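Local coordinates for protein tRNA(Ile2) 2-agmatinylcytidine synthetase TiaS (Archaeoglobus fulgidus, PDB 5XOB) that uses ATP to attach agmatine to the wobble cytidine of an isoleucine tRNA, forming 2-agmatinylcytidine and switching the codon it reads from AUG to AUA, at residues A25-R28 / V29-L33; D115-Q118 / I119-L123; R164-E167 / R168-T171; V396-S399 / A400-H403; L404-P407 / L408-N412. All blocks are in the same frame, centred on the assembly; numbering follows the deposited sequence.

Contact 1 (A25-R28 / V29-L33); sequences AMER and VEREL
Arg28 and Glu32 lie side by side and point the same way, joined by a salt bridge in which Glu32 OE1 sits at the guanidinium edge, 3.1 Å from Arg28 NH2. Arg28 NE also donates to that oxygen, but both bonds are weak and bent, with N-H...O angles near 132° and the carboxylate and guanidinium planes 37° apart. A bend at chi3 (130°) swings the guanidinium over toward the glutamate. Arg28 CG also meets Arg31 NH1 at 3.6 Å, and one face of the Arg31 guanidinium lies over Arg28 CA. The pairing is the classic i to i+4 ion pair of an alpha-helix, here the last turns of helix 20-32 in the TCKD domain. The backbone bonds of the helix are Val29 N to Ala25 O at 3.0 Å and nearly straight, then Glu30 N to Met26 O, and Glu32 N to Arg28 O at 2.8 Å. Further out, Glu77 of helix 68-82 gives Arg28 NH2 a second carboxylate, while Glu27 pairs with Arg238 and Glu30 accepts from Val36 N. Apolar Met26 packs on Phe61 and Val29 on Val63, both of strand 57-64, as suits the buried side of the helix.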
loop_
_atom_site.group_PDB
_atom_site.type_symbol
_atom_site.label_atom_id
_atom_site.label_comp_id
_atom_site.label_asym_id
_atom_site.label_seq_id
_atom_site.Cartn_x
_atom_site.Cartn_y
_atom_site.Cartn_z
ATOM N N ALA A 25 9.663 -3.932 24.613
ATOM C CA ALA A 25 8.674 -3.681 25.658
ATOM C C ALA A 25 7.952 -4.966 25.997
ATOM O O ALA A 25 7.792 -5.310 27.162
ATOM C CB ALA A 25 7.681 -2.618 25.229
ATOM N N MET A 26 7.526 -5.684 24.969
ATOM C CA MET A 26 6.846 -6.953 25.181
ATOM C C MET A 26 7.708 -7.903 26.025
ATOM O O MET A 26 7.223 -8.467 27.006
ATOM C CB MET A 26 6.454 -7.582 23.842
ATOM C CG MET A 26 5.228 -6.936 23.208
ATOM S SD MET A 26 4.966 -7.417 21.491
ATOM C CE MET A 26 4.895 -9.197 21.700
ATOM N N GLU A 27 8.982 -8.050 25.662
ATOM C CA GLU A 27 9.908 -8.888 26.426
ATOM C C GLU A 27 9.923 -8.505 27.905
ATOM O O GLU A 27 9.729 -9.363 28.770
ATOM C CB GLU A 27 11.324 -8.793 25.861
ATOM C CG GLU A 27 11.514 -9.521 24.544
ATOM C CD GLU A 27 12.916 -9.356 23.986
ATOM O OE1 GLU A 27 13.715 -8.623 24.607
ATOM O OE2 GLU A 27 13.219 -9.956 22.930
ATOM N N ARG A 28 10.143 -7.222 28.190
ATOM C CA ARG A 28 10.198 -6.738 29.583
ATOM C C ARG A 28 8.913 -7.014 30.363
ATOM O O ARG A 28 8.962 -7.470 31.503
ATOM C CB ARG A 28 10.549 -5.242 29.665
ATOM C CG ARG A 28 11.871 -4.976 30.376
ATOM C CD ARG A 28 12.057 -3.512 30.772
ATOM N NE ARG A 28 12.442 -3.350 32.182
ATOM C CZ ARG A 28 12.852 -2.208 32.737
ATOM N NH1 ARG A 28 12.961 -1.097 32.012
ATOM N NH2 ARG A 28 13.166 -2.177 34.029
ATOM N N VAL A 29 7.773 -6.732 29.751
ATOM C CA VAL A 29 6.489 -7.015 30.374
ATOM C C VAL A 29 6.355 -8.499 30.686
ATOM O O VAL A 29 5.885 -8.881 31.760
ATOM C CB VAL A 29 5.329 -6.601 29.453
ATOM C CG1 VAL A 29 4.017 -7.247 29.888
ATOM C CG2 VAL A 29 5.203 -5.083 29.423
ATOM N N GLU A 30 6.768 -9.330 29.736
ATOM C CA GLU A 30 6.608 -10.768 29.873
ATOM C C GLU A 30 7.369 -11.263 31.098
ATOM O O GLU A 30 6.951 -12.221 31.745
ATOM C CB GLU A 30 7.091 -11.501 28.612
ATOM C CG GLU A 30 6.268 -12.732 28.231
ATOM C CD GLU A 30 5.481 -12.554 26.940
ATOM O OE1 GLU A 30 6.102 -12.246 25.895
ATOM O OE2 GLU A 30 4.245 -12.743 26.962
ATOM N N ARG A 31 8.471 -10.585 31.415
ATOM C CA ARG A 31 9.368 -11.018 32.475
ATOM C C ARG A 31 9.094 -10.336 33.814
ATOM O O ARG A 31 9.284 -10.944 34.865
ATOM C CB ARG A 31 10.827 -10.816 32.052
ATOM C CG ARG A 31 11.449 -9.474 32.420
ATOM C CD ARG A 31 12.959 -9.554 32.310
ATOM N NE ARG A 31 13.377 -9.783 30.929
ATOM C CZ ARG A 31 13.962 -8.881 30.142
ATOM N NH1 ARG A 31 14.239 -7.654 30.584
ATOM N NH2 ARG A 31 14.287 -9.213 28.895
ATOM N N GLU A 32 8.666 -9.076 33.786
ATOM C CA GLU A 32 8.318 -8.377 35.022
ATOM C C GLU A 32 6.847 -8.578 35.406
ATOM O O GLU A 32 6.561 -8.992 36.529
ATOM C CB GLU A 32 8.662 -6.878 34.942
ATOM C CG GLU A 32 10.161 -6.597 34.848
ATOM C CD GLU A 32 10.596 -5.327 35.567
ATOM O OE1 GLU A 32 11.345 -4.525 34.960
ATOM O OE2 GLU A 32 10.204 -5.135 36.743
ATOM N N LEU A 33 5.918 -8.321 34.484
ATOM C CA LEU A 33 4.515 -8.123 34.873
ATOM C C LEU A 33 3.529 -9.244 34.561
ATOM O O LEU A 33 2.647 -9.534 35.378
ATOM C CB LEU A 33 3.998 -6.813 34.277
ATOM C CG LEU A 33 4.707 -5.557 34.780
ATOM C CD1 LEU A 33 4.065 -4.326 34.167
ATOM C CD2 LEU A 33 4.660 -5.468 36.299
#

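Contact 2 (D115-Q118 / I119-L123); sequences DVLQ and IDEAL
Leu117 and Gln118 approach helix 119-129 in extended conformation, and the chain then turns into the helix at Gln118, its N-cap residue, whose carbonyl O accepts weak bonds from Glu121 N at 3.2 Å and Ala122 N at 3.5 Å. The second of these is the straighter, at 166°, and begins the alpha-helical pattern that Leu123 N to Ile119 O carries on. Among the side chains the main meeting is between Leu117 and Glu121, which cross at about a right angle. A single methyl, Leu117 CD2, does the touching: it runs along the glutamate from Glu121 CB at 3.7 Å and Glu121 CG at 3.5 Å up to the carboxylate, where Glu121 OE1 is nearest, a tight approach. The first torsion of Glu121 (chi1 -179°) sets CG opposite the backbone N, which turns the extended chain toward Leu117. Glutamate suits the place because its methylenes can line a leucine while the same OE1 that touches the methyl takes a salt bridge from Lys111 NZ. On the exposed side Gln118 CB comes within 4.0 Å of Asp120 OD2, a looser approach. The turn links helices 106-114 and 119-129 of the TCKD domain: Leu117 faces Phe108 and Ala112 of the first helix, Glu121 and Ala122 also touch Phe108, and Leu117 shares Ile143 of helix 141-150 with the small, buried Ala122.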
loop_
_atom_site.group_PDB
_atom_site.type_symbol
_atom_site.label_atom_id
_atom_site.label_comp_id
_atom_site.label_asym_id
_atom_site.label_seq_id
_atom_site.Cartn_x
_atom_site.Cartn_y
_atom_site.Cartn_z
ATOM N N ASP A 115 -7.843 9.526 7.254
ATOM C CA ASP A 115 -7.995 10.962 7.292
ATOM C C ASP A 115 -6.835 11.609 8.027
ATOM O O ASP A 115 -5.789 10.989 8.227
ATOM C CB ASP A 115 -9.317 11.281 7.993
ATOM C CG ASP A 115 -10.158 12.278 7.229
ATOM O OD1 ASP A 115 -10.767 11.873 6.214
ATOM O OD2 ASP A 115 -10.220 13.458 7.649
ATOM N N VAL A 116 -7.030 12.868 8.404
ATOM C CA VAL A 116 -6.059 13.623 9.168
ATOM C C VAL A 116 -6.609 13.880 10.565
ATOM O O VAL A 116 -7.791 14.181 10.740
ATOM C CB VAL A 116 -5.754 14.965 8.482
ATOM C CG1 VAL A 116 -4.789 15.798 9.318
ATOM C CG2 VAL A 116 -5.189 14.733 7.087
ATOM N N LEU A 117 -5.724 13.772 11.547
ATOM C CA LEU A 117 -6.066 13.937 12.950
ATOM C C LEU A 117 -5.184 14.977 13.623
ATOM O O LEU A 117 -4.032 15.176 13.237
ATOM C CB LEU A 117 -5.885 12.607 13.669
ATOM C CG LEU A 117 -7.169 11.884 14.033
ATOM C CD1 LEU A 117 -6.881 10.427 14.338
ATOM C CD2 LEU A 117 -7.803 12.573 15.228
ATOM N N GLN A 118 -5.730 15.617 14.648
ATOM C CA GLN A 118 -4.992 16.594 15.425
ATOM C C GLN A 118 -4.652 15.979 16.776
ATOM O O GLN A 118 -5.354 15.078 17.252
ATOM C CB GLN A 118 -5.828 17.867 15.592
ATOM C CG GLN A 118 -6.238 18.513 14.269
ATOM C CD GLN A 118 -7.292 19.600 14.433
ATOM O OE1 GLN A 118 -8.343 19.373 15.036
ATOM N NE2 GLN A 118 -7.025 20.786 13.880
ATOM N N ILE A 119 -3.578 16.466 17.393
ATOM C CA ILE A 119 -3.149 15.963 18.697
ATOM C C ILE A 119 -4.231 16.240 19.744
ATOM O O ILE A 119 -4.484 15.418 20.628
ATOM C CB ILE A 119 -1.812 16.587 19.155
ATOM C CG1 ILE A 119 -0.745 16.431 18.063
ATOM C CG2 ILE A 119 -1.331 15.928 20.444
ATOM C CD1 ILE A 119 0.649 16.871 18.465
ATOM N N ASP A 120 -4.875 17.395 19.611
ATOM C CA ASP A 120 -5.923 17.846 20.532
ATOM C C ASP A 120 -7.038 16.815 20.672
ATOM O O ASP A 120 -7.589 16.613 21.764
ATOM C CB ASP A 120 -6.504 19.164 20.022
ATOM C CG ASP A 120 -5.429 20.188 19.703
ATOM O OD1 ASP A 120 -4.806 20.697 20.663
ATOM O OD2 ASP A 120 -5.196 20.466 18.501
ATOM N N GLU A 121 -7.361 16.177 19.550
ATOM C CA GLU A 121 -8.357 15.124 19.514
ATOM C C GLU A 121 -7.887 13.916 20.315
ATOM O O GLU A 121 -8.616 13.430 21.183
ATOM C CB GLU A 121 -8.662 14.725 18.070
ATOM C CG GLU A 121 -9.717 13.631 17.964
ATOM C CD GLU A 121 -10.562 13.696 16.699
ATOM O OE1 GLU A 121 -10.162 14.394 15.730
ATOM O OE2 GLU A 121 -11.632 13.035 16.680
ATOM N N ALA A 122 -6.669 13.445 20.045
ATOM C CA ALA A 122 -6.079 12.361 20.843
ATOM C C ALA A 122 -6.198 12.688 22.329
ATOM O O ALA A 122 -6.656 11.871 23.127
ATOM C CB ALA A 122 -4.617 12.134 20.466
ATOM N N LEU A 123 -5.808 13.903 22.684
ATOM C CA LEU A 123 -5.824 14.331 24.069
ATOM C C LEU A 123 -7.222 14.379 24.625
ATOM O O LEU A 123 -7.451 13.978 25.765
ATOM C CB LEU A 123 -5.191 15.709 24.208
ATOM C CG LEU A 123 -3.695 15.765 23.896
ATOM C CD1 LEU A 123 -3.229 17.214 23.869
ATOM C CD2 LEU A 123 -2.899 14.945 24.902
#

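Contact 3 (R164-E167 / R168-T171); sequences RYPE and RFGT
Arg164 begins its run across the loop with CB against the Phe169 ring, 4.0 Å from CE2. Bends at chi2 and chi3 then carry the chain round to the carbonyl of Arg168: Arg164 NE comes within 3.9 Å of Arg168 O, and that oxygen lies over one face of the guanidinium, displaced toward the rim. Arg164 NH2 is 3.0 Å from Arg168 O but not bonded to it; it donates instead to Thr171 O in a short bond of 2.5 Å, the acceptor tilted somewhat from the guanidinium plane, while NH1 turns to Glu234 in a salt bridge. A long, multiply donating arginine suits this buried site, since it can hold a backbone carbonyl and a carboxylate at once. The carbonyl it reaches ends a type II turn from Arg168 to Thr171, in which Gly170 takes backbone angles that favour glycine and Thr171 OG1 bonds to Arg168 O at 2.7 Å. Two overlapping i to i+3 turns lead into it, with Arg168 N bonded to Tyr165 O at 2.9 Å and Phe169 N to Pro166 O at 2.7 Å. These fold Phe169 back so that Pro166 CA stands 3.5 Å from the ring centroid, only 6° off the normal: a CH-pi contact over the face. The loop belongs to the FLD domain and leads from strand 157-163 to helix 177-187; Arg164 is hydrogen-bonded through its backbone to Pro211, just before the edge strand 212-218.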
loop_
_atom_site.group_PDB
_atom_site.type_symbol
_atom_site.label_atom_id
_atom_site.label_comp_id
_atom_site.label_asym_id
_atom_site.label_seq_id
_atom_site.Cartn_x
_atom_site.Cartn_y
_atom_site.Cartn_z
ATOM N N ARG A 164 17.864 -7.644 13.262
ATOM C CA ARG A 164 19.293 -7.895 13.317
ATOM C C ARG A 164 19.817 -7.831 14.747
ATOM O O ARG A 164 19.122 -7.397 15.688
ATOM C CB ARG A 164 20.055 -6.857 12.478
ATOM C CG ARG A 164 19.372 -6.463 11.175
ATOM C CD ARG A 164 20.371 -6.340 10.041
ATOM N NE ARG A 164 20.871 -4.986 9.839
ATOM C CZ ARG A 164 21.971 -4.683 9.148
ATOM N NH1 ARG A 164 22.722 -5.637 8.590
ATOM N NH2 ARG A 164 22.331 -3.409 9.022
ATOM N N TYR A 165 21.067 -8.264 14.884
ATOM C CA TYR A 165 21.821 -8.071 16.106
ATOM C C TYR A 165 22.333 -6.626 16.143
ATOM O O TYR A 165 22.881 -6.139 15.146
ATOM C CB TYR A 165 22.978 -9.072 16.186
ATOM C CG TYR A 165 22.541 -10.442 16.641
ATOM C CD1 TYR A 165 22.446 -10.739 17.995
ATOM C CD2 TYR A 165 22.206 -11.430 15.727
ATOM C CE1 TYR A 165 22.033 -11.982 18.429
ATOM C CE2 TYR A 165 21.792 -12.680 16.152
ATOM C CZ TYR A 165 21.708 -12.947 17.507
ATOM O OH TYR A 165 21.295 -14.184 17.945
ATOM N N PRO A 166 22.137 -5.929 17.282
ATOM C CA PRO A 166 22.555 -4.525 17.441
ATOM C C PRO A 166 23.946 -4.224 16.868
ATOM O O PRO A 166 24.111 -3.265 16.101
ATOM C CB PRO A 166 22.532 -4.329 18.958
ATOM C CG PRO A 166 21.491 -5.283 19.444
ATOM C CD PRO A 166 21.419 -6.426 18.473
ATOM N N GLU A 167 24.918 -5.056 17.249
ATOM C CA GLU A 167 26.299 -5.040 16.720
ATOM C C GLU A 167 26.417 -4.654 15.241
ATOM O O GLU A 167 27.369 -3.975 14.846
ATOM C CB GLU A 167 26.996 -6.402 16.964
ATOM C CG GLU A 167 26.058 -7.551 17.342
ATOM C CD GLU A 167 26.697 -8.935 17.319
ATOM O OE1 GLU A 167 26.602 -9.635 18.351
ATOM O OE2 GLU A 167 27.269 -9.344 16.282
ATOM N N ARG A 168 25.449 -5.075 14.432
ATOM C CA ARG A 168 25.499 -4.808 13.002
ATOM C C ARG A 168 24.457 -3.814 12.500
ATOM O O ARG A 168 24.236 -3.738 11.296
ATOM C CB ARG A 168 25.449 -6.112 12.186
ATOM C CG ARG A 168 24.794 -7.315 12.852
ATOM C CD ARG A 168 24.958 -8.544 11.970
ATOM N NE ARG A 168 25.176 -9.776 12.732
ATOM C CZ ARG A 168 25.827 -10.849 12.277
ATOM N NH1 ARG A 168 26.352 -10.872 11.048
ATOM N NH2 ARG A 168 25.964 -11.916 13.060
ATOM N N PHE A 169 23.848 -3.023 13.386
ATOM C CA PHE A 169 22.956 -1.950 12.922
ATOM C C PHE A 169 23.749 -0.961 12.067
ATOM O O PHE A 169 24.895 -0.632 12.389
ATOM C CB PHE A 169 22.304 -1.172 14.080
ATOM C CG PHE A 169 21.263 -1.943 14.864
ATOM C CD1 PHE A 169 20.816 -1.443 16.085
ATOM C CD2 PHE A 169 20.727 -3.146 14.408
ATOM C CE1 PHE A 169 19.858 -2.120 16.824
ATOM C CE2 PHE A 169 19.771 -3.826 15.148
ATOM C CZ PHE A 169 19.335 -3.313 16.355
ATOM N N GLY A 170 23.140 -0.506 10.974
ATOM C CA GLY A 170 23.728 0.533 10.128
ATOM C C GLY A 170 24.657 0.021 9.044
ATOM O O GLY A 170 25.052 0.782 8.157
ATOM N N THR A 171 25.004 -1.262 9.112
ATOM C CA THR A 171 25.885 -1.894 8.135
ATOM C C THR A 171 25.042 -2.494 7.000
ATOM O O THR A 171 23.823 -2.614 7.123
ATOM C CB THR A 171 26.738 -2.999 8.797
ATOM O OG1 THR A 171 25.899 -4.086 9.200
ATOM C CG2 THR A 171 27.478 -2.467 10.027
#

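Contact 4 (V396-S399 / A400-H403); sequences VPPS and ARRH
Arg401 sets CG opposite its backbone N (chi1 -175°) and then bends sharply at chi2 and chi3 (109° and -30°), which folds the guanidinium back over the residues that precede it. The turn it returns to is a short 3-10 segment spanning Pro398 to Ala400, in the long loop between strands 392-395 and 416-417. Two successive i to i+3 bonds define the turn: Ala400 N donates to Pro397 O at 2.7 Å and Arg401 N to Pro398 O at 3.1 Å. Both donors stand above the carbonyl planes, the second far above, as happens when a chain is wound this tightly. Proline suits the first position of such a turn, because its ring fixes phi near the helical value and its missing N-H is not needed there. Ser399 follows, its hydroxyl hydrogen-bonded to Asp196, and Ala400, small and partly exposed, completes the turn. The charged end of Arg401 passes aslant Pro398 and forms a salt bridge with Asp193, so the arginine ties the turn to the residues just before strand 195-196. Val396 and Pro397 meanwhile rest on Phe307 of helix 307-313, and Val396 makes backbone hydrogen bonds with Glu334. The placing of Arg401 NH2 beside Val396 O is doubtful; Arg401 NH1, which bears the salt bridge to Asp193, lies 3.5 Å from Pro398 CA and 4.0 Å from Pro398 CB in the model.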
loop_
_atom_site.group_PDB
_atom_site.type_symbol
_atom_site.label_atom_id
_atom_site.label_comp_id
_atom_site.label_asym_id
_atom_site.label_seq_id
_atom_site.Cartn_x
_atom_site.Cartn_y
_atom_site.Cartn_z
ATOM N N VAL A 396 0.286 -1.993 -9.957
ATOM C CA VAL A 396 1.694 -1.656 -9.949
ATOM C C VAL A 396 2.519 -2.883 -9.536
ATOM O O VAL A 396 2.055 -3.672 -8.729
ATOM C CB VAL A 396 1.916 -0.534 -8.928
ATOM C CG1 VAL A 396 3.373 -0.181 -8.823
ATOM C CG2 VAL A 396 1.138 0.711 -9.317
ATOM N N PRO A 397 3.748 -3.049 -10.067
ATOM C CA PRO A 397 4.570 -4.201 -9.648
ATOM C C PRO A 397 4.942 -4.214 -8.152
ATOM O O PRO A 397 4.991 -3.154 -7.532
ATOM C CB PRO A 397 5.836 -4.053 -10.503
ATOM C CG PRO A 397 5.862 -2.613 -10.901
ATOM C CD PRO A 397 4.424 -2.270 -11.120
ATOM N N PRO A 398 5.236 -5.401 -7.581
ATOM C CA PRO A 398 5.477 -5.506 -6.134
ATOM C C PRO A 398 6.526 -4.531 -5.596
ATOM O O PRO A 398 6.387 -4.038 -4.472
ATOM C CB PRO A 398 5.957 -6.951 -5.953
ATOM C CG PRO A 398 5.407 -7.680 -7.122
ATOM C CD PRO A 398 5.442 -6.695 -8.255
ATOM N N SER A 399 7.554 -4.247 -6.395
ATOM C CA SER A 399 8.618 -3.329 -5.980
ATOM C C SER A 399 8.101 -1.900 -5.794
ATOM O O SER A 399 8.826 -1.029 -5.309
ATOM C CB SER A 399 9.786 -3.358 -6.977
ATOM O OG SER A 399 9.364 -3.028 -8.289
ATOM N N ALA A 400 6.852 -1.661 -6.180
ATOM C CA ALA A 400 6.223 -0.367 -5.970
ATOM C C ALA A 400 4.890 -0.445 -5.214
ATOM O O ALA A 400 4.214 0.571 -5.055
ATOM C CB ALA A 400 6.047 0.324 -7.310
ATOM N N ARG A 401 4.519 -1.635 -4.742
ATOM C CA ARG A 401 3.321 -1.793 -3.925
ATOM C C ARG A 401 3.485 -0.925 -2.688
ATOM O O ARG A 401 4.558 -0.915 -2.077
ATOM C CB ARG A 401 3.135 -3.253 -3.489
ATOM C CG ARG A 401 1.831 -3.530 -2.733
ATOM C CD ARG A 401 0.785 -4.338 -3.496
ATOM N NE ARG A 401 0.821 -4.145 -4.943
ATOM C CZ ARG A 401 1.438 -4.950 -5.806
ATOM N NH1 ARG A 401 2.099 -6.022 -5.398
ATOM N NH2 ARG A 401 1.401 -4.674 -7.095
ATOM N N ARG A 402 2.437 -0.193 -2.326
ATOM C CA ARG A 402 2.435 0.551 -1.073
ATOM C C ARG A 402 1.854 -0.345 0.017
ATOM O O ARG A 402 1.021 -1.193 -0.265
ATOM C CB ARG A 402 1.647 1.849 -1.233
ATOM C CG ARG A 402 2.204 2.734 -2.344
ATOM C CD ARG A 402 1.606 4.132 -2.327
ATOM N NE ARG A 402 2.051 4.917 -1.173
ATOM C CZ ARG A 402 1.454 6.025 -0.727
ATOM N NH1 ARG A 402 0.366 6.508 -1.325
ATOM N NH2 ARG A 402 1.947 6.659 0.334
ATOM N N HIS A 403 2.316 -0.163 1.252
ATOM C CA HIS A 403 1.950 -1.028 2.394
ATOM C C HIS A 403 0.473 -1.464 2.427
ATOM O O HIS A 403 0.176 -2.664 2.514
ATOM C CB HIS A 403 2.292 -0.330 3.726
ATOM C CG HIS A 403 3.759 -0.110 3.949
ATOM N ND1 HIS A 403 4.698 -1.100 3.753
ATOM C CD2 HIS A 403 4.449 0.978 4.373
ATOM C CE1 HIS A 403 5.902 -0.631 4.032
ATOM N NE2 HIS A 403 5.779 0.628 4.412
#

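Contact 5 (L404-P407 / L408-N412); sequences LSKP and LIRMN
Pro407 and Arg410 are joined where this turn is more deeply buried: Arg410 N donates to Pro407 O at 3.0 Å, from well above the carbonyl plane, and the two side chains run side by side with Pro407 CD 4.1 Å from Arg410 CG. Proline fits just ahead of the 3-10 turn 408-410, its ring holding the chain stiff and lying beside the first carbons of the arginine. The same Pro407 O has Met411 CG at 3.5 Å. Pro407 and Leu408 are buried, whereas Lys406, Arg410 and Met411 are partly exposed, and there the lysine's polar pairing is weak. Lys406 CG lies 3.9 Å from Met411 CG, and Lys406 CE comes within 3.4 Å of Arg410 O. With CG opposite the backbone N (chi1 -170°), the extended lysine lays its methylenes across Met411 while its ammonium runs on toward Asp155, a long and weak pairing. That carboxylate is taken more firmly by Arg410 NH2, and would probably temper the like charges of Lys406 and Arg410; Arg410 NH1 pairs with Glu219. On the buried side, Pro407 touches Glu395 and Leu408 touches Phe393 of strand 392-395, with Leu408 and Met411 both on Lys335 of strand 335-338.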
loop_
_atom_site.group_PDB
_atom_site.type_symbol
_atom_site.label_atom_id
_atom_site.label_comp_id
_atom_site.label_asym_id
_atom_site.label_seq_id
_atom_site.Cartn_x
_atom_site.Cartn_y
_atom_site.Cartn_z
ATOM N N LEU A 404 -0.432 -0.484 2.348
ATOM C CA LEU A 404 -1.884 -0.712 2.474
ATOM C C LEU A 404 -2.577 -1.206 1.206
ATOM O O LEU A 404 -3.720 -1.669 1.271
ATOM C CB LEU A 404 -2.578 0.573 2.917
ATOM C CG LEU A 404 -2.348 0.959 4.373
ATOM C CD1 LEU A 404 -2.479 2.457 4.578
ATOM C CD2 LEU A 404 -3.315 0.203 5.273
ATOM N N SER A 405 -1.904 -1.090 0.060
ATOM C CA SER A 405 -2.476 -1.517 -1.218
ATOM C C SER A 405 -2.802 -3.010 -1.228
ATOM O O SER A 405 -1.893 -3.850 -1.125
ATOM C CB SER A 405 -1.516 -1.217 -2.378
ATOM O OG SER A 405 -1.291 0.174 -2.529
ATOM N N LYS A 406 -4.096 -3.321 -1.356
ATOM C CA LYS A 406 -4.568 -4.681 -1.590
ATOM C C LYS A 406 -4.114 -5.165 -2.971
ATOM O O LYS A 406 -4.463 -4.562 -3.992
ATOM C CB LYS A 406 -6.091 -4.751 -1.493
ATOM C CG LYS A 406 -6.646 -6.166 -1.475
ATOM C CD LYS A 406 -8.096 -6.174 -1.019
ATOM C CE LYS A 406 -8.620 -7.580 -0.783
ATOM N NZ LYS A 406 -10.026 -7.558 -0.288
ATOM N N PRO A 407 -3.317 -6.250 -3.009
ATOM C CA PRO A 407 -2.820 -6.757 -4.276
ATOM C C PRO A 407 -3.870 -7.603 -4.971
ATOM O O PRO A 407 -4.747 -8.179 -4.316
ATOM C CB PRO A 407 -1.617 -7.624 -3.869
ATOM C CG PRO A 407 -1.428 -7.415 -2.402
ATOM C CD PRO A 407 -2.763 -7.014 -1.882
ATOM N N LEU A 408 -3.768 -7.687 -6.292
ATOM C CA LEU A 408 -4.747 -8.415 -7.078
ATOM C C LEU A 408 -4.912 -9.821 -6.565
ATOM O O LEU A 408 -6.032 -10.290 -6.378
ATOM C CB LEU A 408 -4.353 -8.436 -8.555
ATOM C CG LEU A 408 -4.582 -7.101 -9.272
ATOM C CD1 LEU A 408 -4.232 -7.210 -10.748
ATOM C CD2 LEU A 408 -6.016 -6.628 -9.098
ATOM N N ILE A 409 -3.793 -10.480 -6.302
ATOM C CA ILE A 409 -3.828 -11.863 -5.871
ATOM C C ILE A 409 -4.776 -12.098 -4.684
ATOM O O ILE A 409 -5.347 -13.182 -4.563
ATOM C CB ILE A 409 -2.409 -12.379 -5.553
ATOM C CG1 ILE A 409 -2.368 -13.907 -5.605
ATOM C CG2 ILE A 409 -1.917 -11.866 -4.205
ATOM C CD1 ILE A 409 -2.619 -14.476 -6.986
ATOM N N ARG A 410 -4.962 -11.089 -3.828
ATOM C CA ARG A 410 -5.841 -11.224 -2.660
ATOM C C ARG A 410 -7.297 -10.805 -2.904
ATOM O O ARG A 410 -8.093 -10.741 -1.960
ATOM C CB ARG A 410 -5.293 -10.418 -1.477
ATOM C CG ARG A 410 -3.901 -10.822 -1.009
ATOM C CD ARG A 410 -3.808 -10.863 0.510
ATOM N NE ARG A 410 -4.607 -9.823 1.156
ATOM C CZ ARG A 410 -5.510 -10.013 2.121
ATOM N NH1 ARG A 410 -5.751 -11.219 2.624
ATOM N NH2 ARG A 410 -6.170 -8.967 2.603
ATOM N N MET A 411 -7.646 -10.522 -4.155
ATOM C CA MET A 411 -8.999 -10.098 -4.499
ATOM C C MET A 411 -9.720 -11.214 -5.249
ATOM O O MET A 411 -9.117 -11.933 -6.052
ATOM C CB MET A 411 -8.954 -8.826 -5.345
ATOM C CG MET A 411 -8.153 -7.696 -4.714
ATOM S SD MET A 411 -8.079 -6.196 -5.711
ATOM C CE MET A 411 -9.819 -5.761 -5.770
ATOM N N ASN A 412 -11.017 -11.341 -4.988
ATOM C CA ASN A 412 -11.814 -12.462 -5.488
ATOM C C ASN A 412 -12.587 -12.050 -6.739
ATOM O O ASN A 412 -13.802 -12.222 -6.814
ATOM C CB ASN A 412 -12.775 -12.932 -4.384
ATOM C CG ASN A 412 -12.800 -14.440 -4.230
ATOM O OD1 ASN A 412 -12.455 -14.967 -3.170
ATOM N ND2 ASN A 412 -13.201 -15.145 -5.284
#

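All five contacts are local, yet their settings differ. Contact 1 is helical and amphipathic, buried toward strands 35-44 and 57-64 and charged on its outer side; contact 2, in the same domain but about 30 Å away between centres, is a surface helix start where a leucine methyl meets a glutamate chain. Contact 3, also at the surface, relies on an arginine bonded to a backbone carbonyl and on a CH-pi contact in the FLD domain. Contacts 4 and 5 share one loop between strands 392-395 and 416-417 and pack directly together, Arg401 CD lying 3.9 Å from Pro407 CG. Each combines proline, a 3-10 turn and an arginine paired with acids, contact 5 being the more buried.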